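Local coordinates for protein putatuve endo-xylanase (Clostridium stercorarium, PDB 1O8P) that probably binds xylan or cellulose chains as the family 6 carbohydrate-binding module of a putative endo-xylanase that would hydrolyse xylan, at residues S24-I29 / D72-V77; T88-L93 / G98-T103; Y115-A120 / V141-F146. All coordinates share one frame; numbering follows the deposited sequence.

Contact 1 of 3, residues S24-I29 / D72-V77; sequences SAFSNI and DGATSV
With chi1 at -48°, CG of Phe26 stands anti to its own carbonyl carbon and beside its backbone N, and chi2 of -81° then turns the ring so that its far end, CE1 and CZ, reaches the chain at Gly73 and Ala74. CE1 comes obliquely to the methyl of Ala74, with CB 3.7 Å away, an ordinary apolar touch. The neighbouring CZ lies 3.5 Å from Gly73 O, and this oxygen lies beside the C-H rim, near the ring plane. Behind the ring, CB of Ala25 lies 4.0 Å above one face, offset toward the rim. The base of the phenylalanine is held by an ST turn, in which Ser24 OG accepts from Phe26 N at 3.2 Å. The loop itself passes from strand 23-24, in one sheet of the beta-sandwich, to strand 29-30, in the other, and Ala25 is anchored by a backbone bond to Asp69. Across the contact, Gly73 has a phi of 138°, part of a backbone conformation that suits glycine, since a beta carbon would collide with Asp72 O. Just beyond Ala74, Thr75 and Ser76 face a single residue of strand 140-147 and form a classic beta bulge. The contact is small, 108 Å² in all, and Phe26 remains exposed while Gly73 and Ala74 are buried. Gly73 O is buried with no hydrogen-bond partner in the model, and the C-H rim of Phe26 can offer it at most a weak electrostatic match. The two segments therefore meet through van der Waals contact, perhaps with a weak C-H to carbonyl attraction.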
loop_
_atom_site.group_PDB
_atom_site.type_symbol
_atom_site.label_atom_id
_atom_site.label_comp_id
_atom_site.label_asym_id
_atom_site.label_seq_id
_atom_site.Cartn_x
_atom_site.Cartn_y
_atom_site.Cartn_z
ATOM N N SER A 24 1.219 13.058 -4.681
ATOM C CA SER A 24 -0.034 12.750 -5.351
ATOM C C SER A 24 -0.531 11.324 -5.030
ATOM O O SER A 24 0.280 10.385 -4.919
ATOM C CB SER A 24 0.139 12.871 -6.860
ATOM O OG SER A 24 -1.144 12.759 -7.468
ATOM N N ALA A 25 -1.852 11.172 -4.913
ATOM C CA ALA A 25 -2.510 9.854 -4.770
ATOM C C ALA A 25 -2.496 9.102 -6.100
ATOM O O ALA A 25 -2.607 7.890 -6.127
ATOM C CB ALA A 25 -4.005 10.037 -4.314
ATOM N N PHE A 26 -2.418 9.875 -7.194
ATOM C CA PHE A 26 -2.594 9.411 -8.571
ATOM C C PHE A 26 -1.319 9.078 -9.353
ATOM O O PHE A 26 -1.430 8.680 -10.478
ATOM C CB PHE A 26 -3.495 10.376 -9.344
ATOM C CG PHE A 26 -4.729 10.734 -8.596
ATOM C CD1 PHE A 26 -5.825 9.866 -8.584
ATOM C CD2 PHE A 26 -4.791 11.935 -7.850
ATOM C CE1 PHE A 26 -6.971 10.190 -7.875
ATOM C CE2 PHE A 26 -5.911 12.258 -7.126
ATOM C CZ PHE A 26 -7.017 11.397 -7.138
ATOM N N SER A 27 -0.136 9.246 -8.758
ATOM C CA SER A 27 1.139 8.659 -9.229
ATOM C C SER A 27 1.559 7.601 -8.233
ATOM O O SER A 27 1.316 7.780 -7.036
ATOM C CB SER A 27 2.296 9.682 -9.235
ATOM O OG SER A 27 1.919 10.925 -9.752
ATOM N N ASN A 28 2.224 6.541 -8.707
ATOM C CA ASN A 28 2.688 5.454 -7.841
ATOM C C ASN A 28 3.334 5.931 -6.561
ATOM O O ASN A 28 4.271 6.754 -6.564
ATOM C CB ASN A 28 3.652 4.529 -8.568
ATOM C CG ASN A 28 3.011 3.869 -9.756
ATOM O OD1 ASN A 28 1.811 3.972 -9.956
ATOM N ND2 ASN A 28 3.798 3.238 -10.567
ATOM N N ILE A 29 2.801 5.451 -5.451
ATOM C CA ILE A 29 3.479 5.644 -4.173
ATOM C C ILE A 29 4.345 4.436 -3.928
ATOM O O ILE A 29 3.824 3.317 -3.803
ATOM C CB ILE A 29 2.463 5.864 -3.015
ATOM C CG1 ILE A 29 1.493 7.004 -3.353
ATOM C CG2 ILE A 29 3.230 6.160 -1.699
ATOM C CD1 ILE A 29 0.130 6.880 -2.717
ATOM N N ASP A 72 -9.797 16.029 -5.673
ATOM C CA ASP A 72 -11.242 16.039 -5.507
ATOM C C ASP A 72 -11.869 14.643 -5.439
ATOM O O ASP A 72 -13.063 14.510 -5.548
ATOM C CB ASP A 72 -11.936 16.946 -6.521
ATOM C CG ASP A 72 -11.614 16.584 -7.961
ATOM O OD1 ASP A 72 -11.181 15.440 -8.241
ATOM O OD2 ASP A 72 -11.761 17.404 -8.895
ATOM N N GLY A 73 -11.068 13.604 -5.220
ATOM C CA GLY A 73 -11.625 12.286 -4.960
ATOM C C GLY A 73 -10.886 11.179 -5.668
ATOM O O GLY A 73 -10.510 11.336 -6.839
ATOM N N ALA A 74 -10.659 10.074 -4.961
ATOM C CA ALA A 74 -10.288 8.780 -5.556
ATOM C C ALA A 74 -11.275 7.704 -5.074
ATOM O O ALA A 74 -11.775 7.776 -3.948
ATOM C CB ALA A 74 -8.865 8.392 -5.229
ATOM N N THR A 75 -11.557 6.724 -5.927
ATOM C CA THR A 75 -12.563 5.706 -5.610
ATOM C C THR A 75 -11.976 4.313 -5.797
ATOM O O THR A 75 -12.668 3.325 -5.620
ATOM C CB THR A 75 -13.798 5.850 -6.542
ATOM O OG1 THR A 75 -13.318 6.045 -7.881
ATOM C CG2 THR A 75 -14.563 7.138 -6.279
ATOM N N SER A 76 -10.704 4.215 -6.149
ATOM C CA SER A 76 -10.105 2.897 -6.302
ATOM C C SER A 76 -8.607 2.919 -5.991
ATOM O O SER A 76 -7.979 3.976 -6.061
ATOM C CB SER A 76 -10.468 2.328 -7.696
ATOM O OG SER A 76 -9.374 1.887 -8.434
ATOM N N VAL A 77 -8.064 1.762 -5.612
ATOM C CA VAL A 77 -6.638 1.612 -5.290
ATOM C C VAL A 77 -6.124 0.390 -6.021
ATOM O O VAL A 77 -6.883 -0.572 -6.206
ATOM C CB VAL A 77 -6.350 1.467 -3.785
ATOM C CG1 VAL A 77 -7.076 0.230 -3.144
ATOM C CG2 VAL A 77 -4.830 1.414 -3.523
#

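Contact 2 of 3, residues T88-L93 / G98-T103; sequences TIQVRL and GTLLGT
Strand 88-93 and strand 100-103 run antiparallel, their axes 4.6 Å apart at closest and 164° between directions, as the two arms of a beta hairpin in the sandwich. A classic beta bulge breaks the register: Leu101 and Gly102 both face Val91, whose O takes a firm bond from Leu101 N at 2.7 Å and a weak one from Gly102 N at 3.4 Å. Before the bulge Val91 N donates to Gly102 O; past it Leu93 N donates to Thr99 O. Leu93 and Leu101 cross at about a right angle, Leu93 CD2 lying 3.7 Å from Leu101 CD1, and the buried Leu101 continues onto Ile122 and Ile131. One face of the hairpin carries Gln90, Arg92, Leu100 and Thr103. The extended chain of Arg92 brings NH1 to Gly98 O, nearly in line with the carbonyl; the 2.5 Å separation is short enough to be doubtful in detail. NE and NH2 grip Gln90 OE1 side-on, NE at 3.2 Å, and both come from one face of the amide rather than along its lone pairs. Leu100 CB lies over one face of the guanidinium, while its CD1 packs on the aliphatic part of Gln90. A water finishes the row, accepting from Gln90 NE2 at 2.9 Å and hydrogen-bonded to Thr103 OG1 at 2.8 Å.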
loop_
_atom_site.group_PDB
_atom_site.type_symbol
_atom_site.label_atom_id
_atom_site.label_comp_id
_atom_site.label_asym_id
_atom_site.label_seq_id
_atom_site.Cartn_x
_atom_site.Cartn_y
_atom_site.Cartn_z
ATOM N N THR A 88 -4.580 -10.036 2.659
ATOM C CA THR A 88 -5.308 -8.799 2.432
ATOM C C THR A 88 -4.422 -7.649 2.879
ATOM O O THR A 88 -3.566 -7.790 3.804
ATOM C CB THR A 88 -6.611 -8.745 3.253
ATOM O OG1 THR A 88 -6.283 -8.841 4.657
ATOM C CG2 THR A 88 -7.562 -9.910 2.979
ATOM N N ILE A 89 -4.654 -6.508 2.242
ATOM C CA ILE A 89 -4.068 -5.247 2.667
ATOM C C ILE A 89 -5.221 -4.304 2.918
ATOM O O ILE A 89 -5.993 -4.004 2.029
ATOM C CB ILE A 89 -3.132 -4.684 1.557
ATOM C CG1 ILE A 89 -2.131 -5.752 1.090
ATOM C CG2 ILE A 89 -2.490 -3.325 1.996
ATOM C CD1 ILE A 89 -1.313 -5.423 -0.169
ATOM N N GLN A 90 -5.357 -3.849 4.150
ATOM C CA GLN A 90 -6.324 -2.839 4.466
ATOM C C GLN A 90 -5.733 -1.479 4.156
ATOM O O GLN A 90 -4.543 -1.245 4.373
ATOM C CB GLN A 90 -6.695 -2.923 5.941
ATOM C CG GLN A 90 -7.647 -4.091 6.223
ATOM C CD GLN A 90 -8.084 -4.142 7.673
ATOM O OE1 GLN A 90 -7.444 -3.549 8.533
ATOM N NE2 GLN A 90 -9.179 -4.832 7.942
ATOM N N VAL A 91 -6.589 -0.594 3.658
ATOM C CA VAL A 91 -6.243 0.787 3.352
ATOM C C VAL A 91 -7.057 1.675 4.298
ATOM O O VAL A 91 -8.281 1.703 4.221
ATOM C CB VAL A 91 -6.478 1.149 1.839
ATOM C CG1 VAL A 91 -5.954 2.559 1.566
ATOM C CG2 VAL A 91 -5.784 0.133 0.911
ATOM N N ARG A 92 -6.366 2.361 5.207
ATOM C CA ARG A 92 -7.004 3.094 6.298
ATOM C C ARG A 92 -6.531 4.539 6.380
ATOM O O ARG A 92 -5.462 4.881 5.857
ATOM C CB ARG A 92 -6.686 2.446 7.645
ATOM C CG ARG A 92 -7.111 1.025 7.810
ATOM C CD ARG A 92 -7.261 0.730 9.224
ATOM N NE ARG A 92 -7.932 -0.513 9.495
ATOM C CZ ARG A 92 -9.068 -0.620 10.154
ATOM N NH1 ARG A 92 -9.710 0.448 10.595
ATOM N NH2 ARG A 92 -9.577 -1.813 10.349
ATOM N N LEU A 93 -7.326 5.385 7.046
ATOM C CA LEU A 93 -6.930 6.766 7.310
ATOM C C LEU A 93 -6.208 6.933 8.669
ATOM O O LEU A 93 -6.662 6.408 9.685
ATOM C CB LEU A 93 -8.151 7.654 7.316
ATOM C CG LEU A 93 -8.891 7.845 5.997
ATOM C CD1 LEU A 93 -10.051 8.786 6.241
ATOM C CD2 LEU A 93 -7.937 8.353 4.876
ATOM N N GLY A 98 -7.735 3.753 12.259
ATOM C CA GLY A 98 -8.535 4.780 11.598
ATOM C C GLY A 98 -9.550 4.177 10.636
ATOM O O GLY A 98 -9.628 2.979 10.473
ATOM N N THR A 99 -10.329 5.036 9.999
ATOM C CA THR A 99 -11.345 4.620 9.043
ATOM C C THR A 99 -10.789 3.671 7.966
ATOM O O THR A 99 -9.777 3.959 7.356
ATOM C CB THR A 99 -11.934 5.882 8.402
ATOM O OG1 THR A 99 -12.495 6.704 9.437
ATOM C CG2 THR A 99 -13.128 5.548 7.498
ATOM N N LEU A 100 -11.471 2.543 7.774
ATOM C CA LEU A 100 -11.167 1.569 6.727
ATOM C C LEU A 100 -11.775 2.052 5.414
ATOM O O LEU A 100 -12.989 2.206 5.318
ATOM C CB LEU A 100 -11.714 0.183 7.112
ATOM C CG LEU A 100 -11.443 -0.957 6.094
ATOM C CD1 LEU A 100 -9.953 -1.252 5.905
ATOM C CD2 LEU A 100 -12.251 -2.213 6.506
ATOM N N LEU A 101 -10.933 2.344 4.427
ATOM C CA LEU A 101 -11.397 2.828 3.119
ATOM C C LEU A 101 -11.708 1.677 2.200
ATOM O O LEU A 101 -12.561 1.781 1.322
ATOM C CB LEU A 101 -10.323 3.684 2.427
ATOM C CG LEU A 101 -9.820 4.876 3.238
ATOM C CD1 LEU A 101 -8.748 5.636 2.430
ATOM C CD2 LEU A 101 -11.013 5.737 3.562
ATOM N N GLY A 102 -10.970 0.586 2.375
ATOM C CA GLY A 102 -11.152 -0.564 1.511
ATOM C C GLY A 102 -10.137 -1.632 1.846
ATOM O O GLY A 102 -9.180 -1.382 2.601
ATOM N N THR A 103 -10.339 -2.801 1.245
ATOM C CA THR A 103 -9.446 -3.918 1.434
ATOM C C THR A 103 -9.051 -4.499 0.092
ATOM O O THR A 103 -9.918 -4.872 -0.707
ATOM C CB THR A 103 -10.159 -5.010 2.309
ATOM O OG1 THR A 103 -10.525 -4.422 3.547
ATOM C CG2 THR A 103 -9.207 -6.111 2.724
HETATM O O HOH W 1 -10.733 -6.072 5.777
#

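Contact 3 of 3, residues Y115-A120 / V141-F146; sequences YRDVSA and VDWFVF. With CA (calcium ion), chain B.
Trp143 brings CH2 of its six-membered ring against the carboxylate of Asp117, which it crosses obliquely, the two planes 66° apart. CH2 lies 3.8 Å from Asp117 OD2, and OD1 is almost as near. This approach depends on chi1 of Trp143, 48°, which sets CG between the backbone N and the carbonyl carbon and swings the indole toward strand 116-120. Further along, Tyr115 brings CE2 obliquely to Asp142, 4.1 Å from the backbone N and 4.2 Å from CB. The strands 116-125 and 140-147 are not direct neighbours: in the four-stranded antiparallel sheet of the beta-sandwich, strand 74-82 runs between them, and the two meet across it mainly through side chains. From that middle strand Arg80 packs on Tyr115, Asp117 and Trp143. It also forms a salt bridge with Asp142 OD2, while OD1 of the same carboxylate binds the calcium ion at 2.4 Å. Asp142 gives the metal its backbone O too, at 2.5 Å; chi1 of -178° places CG beside the carbonyl carbon, so that both oxygens can reach the ion. Gln30, Glu32 and Ser52 are the other protein ligands, with a water at 2.5 Å from the calcium. The positive charges of the ion and of Arg80, one at each carboxylate oxygen, would be expected to favour the ionised form of Asp142.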
loop_
_atom_site.group_PDB
_atom_site.type_symbol
_atom_site.label_atom_id
_atom_site.label_comp_id
_atom_site.label_asym_id
_atom_site.label_seq_id
_atom_site.Cartn_x
_atom_site.Cartn_y
_atom_site.Cartn_z
ATOM N N TYR A 115 5.269 -10.318 -9.430
ATOM C CA TYR A 115 4.376 -9.207 -9.085
ATOM C C TYR A 115 3.203 -9.106 -10.027
ATOM O O TYR A 115 3.331 -9.311 -11.239
ATOM C CB TYR A 115 5.138 -7.871 -9.016
ATOM C CG TYR A 115 6.070 -7.822 -7.816
ATOM C CD1 TYR A 115 7.313 -8.455 -7.853
ATOM C CD2 TYR A 115 5.678 -7.211 -6.613
ATOM C CE1 TYR A 115 8.150 -8.449 -6.745
ATOM C CE2 TYR A 115 6.528 -7.196 -5.500
ATOM C CZ TYR A 115 7.749 -7.809 -5.577
ATOM O OH TYR A 115 8.612 -7.790 -4.498
ATOM N N ARG A 116 2.056 -8.794 -9.442
ATOM C CA ARG A 116 0.825 -8.564 -10.172
ATOM C C ARG A 116 0.165 -7.303 -9.610
ATOM O O ARG A 116 0.351 -6.964 -8.427
ATOM C CB ARG A 116 -0.130 -9.764 -10.022
ATOM C CG ARG A 116 0.301 -11.026 -10.792
ATOM C CD ARG A 116 0.869 -10.779 -12.205
ATOM N NE ARG A 116 1.270 -12.031 -12.840
ATOM C CZ ARG A 116 2.468 -12.280 -13.375
ATOM N NH1 ARG A 116 3.426 -11.351 -13.381
ATOM N NH2 ARG A 116 2.703 -13.474 -13.916
ATOM N N ASP A 117 -0.599 -6.621 -10.465
ATOM C CA ASP A 117 -1.371 -5.438 -10.050
ATOM C C ASP A 117 -2.716 -5.904 -9.546
ATOM O O ASP A 117 -3.441 -6.589 -10.276
ATOM C CB ASP A 117 -1.575 -4.492 -11.208
ATOM C CG ASP A 117 -0.323 -3.796 -11.593
ATOM O OD1 ASP A 117 0.741 -4.051 -10.985
ATOM O OD2 ASP A 117 -0.306 -2.955 -12.501
ATOM N N VAL A 118 -3.028 -5.578 -8.289
ATOM C CA VAL A 118 -4.285 -5.986 -7.686
ATOM C C VAL A 118 -5.057 -4.744 -7.215
ATOM O O VAL A 118 -4.506 -3.901 -6.497
ATOM C CB VAL A 118 -4.076 -7.039 -6.524
ATOM C CG1 VAL A 118 -5.433 -7.525 -5.965
ATOM C CG2 VAL A 118 -3.258 -8.268 -7.018
ATOM N N SER A 119 -6.322 -4.633 -7.604
ATOM C CA SER A 119 -7.133 -3.440 -7.286
ATOM C C SER A 119 -8.301 -3.704 -6.335
ATOM O O SER A 119 -8.733 -4.839 -6.156
ATOM C CB SER A 119 -7.676 -2.773 -8.573
ATOM O OG SER A 119 -6.637 -2.457 -9.488
ATOM N N ALA A 120 -8.837 -2.630 -5.766
ATOM C CA ALA A 120 -10.025 -2.677 -4.910
ATOM C C ALA A 120 -10.664 -1.293 -5.000
ATOM O O ALA A 120 -9.968 -0.299 -5.259
ATOM C CB ALA A 120 -9.652 -3.003 -3.451
ATOM N N VAL A 141 5.256 -5.603 -1.475
ATOM C CA VAL A 141 4.582 -4.485 -2.092
ATOM C C VAL A 141 5.627 -3.582 -2.733
ATOM O O VAL A 141 6.510 -3.064 -2.050
ATOM C CB VAL A 141 3.725 -3.680 -1.106
ATOM C CG1 VAL A 141 2.773 -2.716 -1.893
ATOM C CG2 VAL A 141 2.924 -4.616 -0.136
ATOM N N ASP A 142 5.528 -3.438 -4.056
ATOM C CA ASP A 142 6.433 -2.592 -4.829
ATOM C C ASP A 142 5.897 -1.159 -4.694
ATOM O O ASP A 142 6.591 -0.289 -4.201
ATOM C CB ASP A 142 6.446 -3.069 -6.288
ATOM C CG ASP A 142 7.380 -2.302 -7.151
ATOM O OD1 ASP A 142 8.037 -1.317 -6.696
ATOM O OD2 ASP A 142 7.506 -2.612 -8.342
ATOM N N TRP A 143 4.642 -0.942 -5.095
ATOM C CA TRP A 143 4.026 0.377 -5.024
ATOM C C TRP A 143 2.537 0.230 -4.974
ATOM O O TRP A 143 2.005 -0.877 -5.179
ATOM C CB TRP A 143 4.431 1.294 -6.206
ATOM C CG TRP A 143 4.331 0.700 -7.577
ATOM C CD1 TRP A 143 5.387 0.315 -8.388
ATOM C CD2 TRP A 143 3.133 0.463 -8.352
ATOM N NE1 TRP A 143 4.918 -0.148 -9.597
ATOM C CE2 TRP A 143 3.544 -0.078 -9.607
ATOM C CE3 TRP A 143 1.759 0.663 -8.124
ATOM C CZ2 TRP A 143 2.617 -0.447 -10.620
ATOM C CZ3 TRP A 143 0.832 0.283 -9.109
ATOM C CH2 TRP A 143 1.264 -0.253 -10.354
ATOM N N PHE A 144 1.873 1.359 -4.703
ATOM C CA PHE A 144 0.414 1.454 -4.750
ATOM C C PHE A 144 -0.002 2.814 -5.281
ATOM O O PHE A 144 0.772 3.779 -5.259
ATOM C CB PHE A 144 -0.262 1.081 -3.396
ATOM C CG PHE A 144 -0.056 2.075 -2.280
ATOM C CD1 PHE A 144 1.171 2.143 -1.590
ATOM C CD2 PHE A 144 -1.092 2.901 -1.867
ATOM C CE1 PHE A 144 1.386 3.056 -0.543
ATOM C CE2 PHE A 144 -0.876 3.815 -0.793
ATOM C CZ PHE A 144 0.357 3.883 -0.144
ATOM N N VAL A 145 -1.211 2.890 -5.795
ATOM C CA VAL A 145 -1.659 4.110 -6.444
ATOM C C VAL A 145 -3.179 4.132 -6.434
ATOM O O VAL A 145 -3.819 3.091 -6.335
ATOM C CB VAL A 145 -1.040 4.287 -7.915
ATOM C CG1 VAL A 145 -1.629 3.275 -8.936
ATOM C CG2 VAL A 145 -1.249 5.720 -8.416
ATOM N N PHE A 146 -3.748 5.334 -6.520
ATOM C CA PHE A 146 -5.206 5.534 -6.480
ATOM C C PHE A 146 -5.717 6.062 -7.830
ATOM O O PHE A 146 -4.930 6.594 -8.623
ATOM C CB PHE A 146 -5.593 6.475 -5.314
ATOM C CG PHE A 146 -5.235 5.933 -3.945
ATOM C CD1 PHE A 146 -6.136 5.120 -3.242
ATOM C CD2 PHE A 146 -3.972 6.197 -3.371
ATOM C CE1 PHE A 146 -5.802 4.608 -1.968
ATOM C CE2 PHE A 146 -3.625 5.680 -2.107
ATOM C CZ PHE A 146 -4.532 4.891 -1.401
HETATM CA CA CA B . 8.910 0.179 -5.049
HETATM O O HOH W 2 10.891 0.915 -6.301
#

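Overall arrangement
The three contacts lie close together, contact 1 with centre about 12 Å from that of contact 3 and about 14 Å from that of contact 2; contacts 2 and 3 are also about 14 Å apart. Contacts 1 and 3 share the four-stranded sheet: Ala25 O lies 2.8 Å from Phe146 N, a probable hydrogen bond, and Ile29 N pairs similarly with Phe144 O. Contact 2 belongs to the opposing sheet and meets both through the core, where Val91 CG1 is 4.0 Å from Phe146 CZ and Val91 CG2 is 4.3 Å from Val77 CG1. Contact 3 holds a calcium ligand, whereas the side chain of Ile89 in contact 2 stays about 13 Å from the ion.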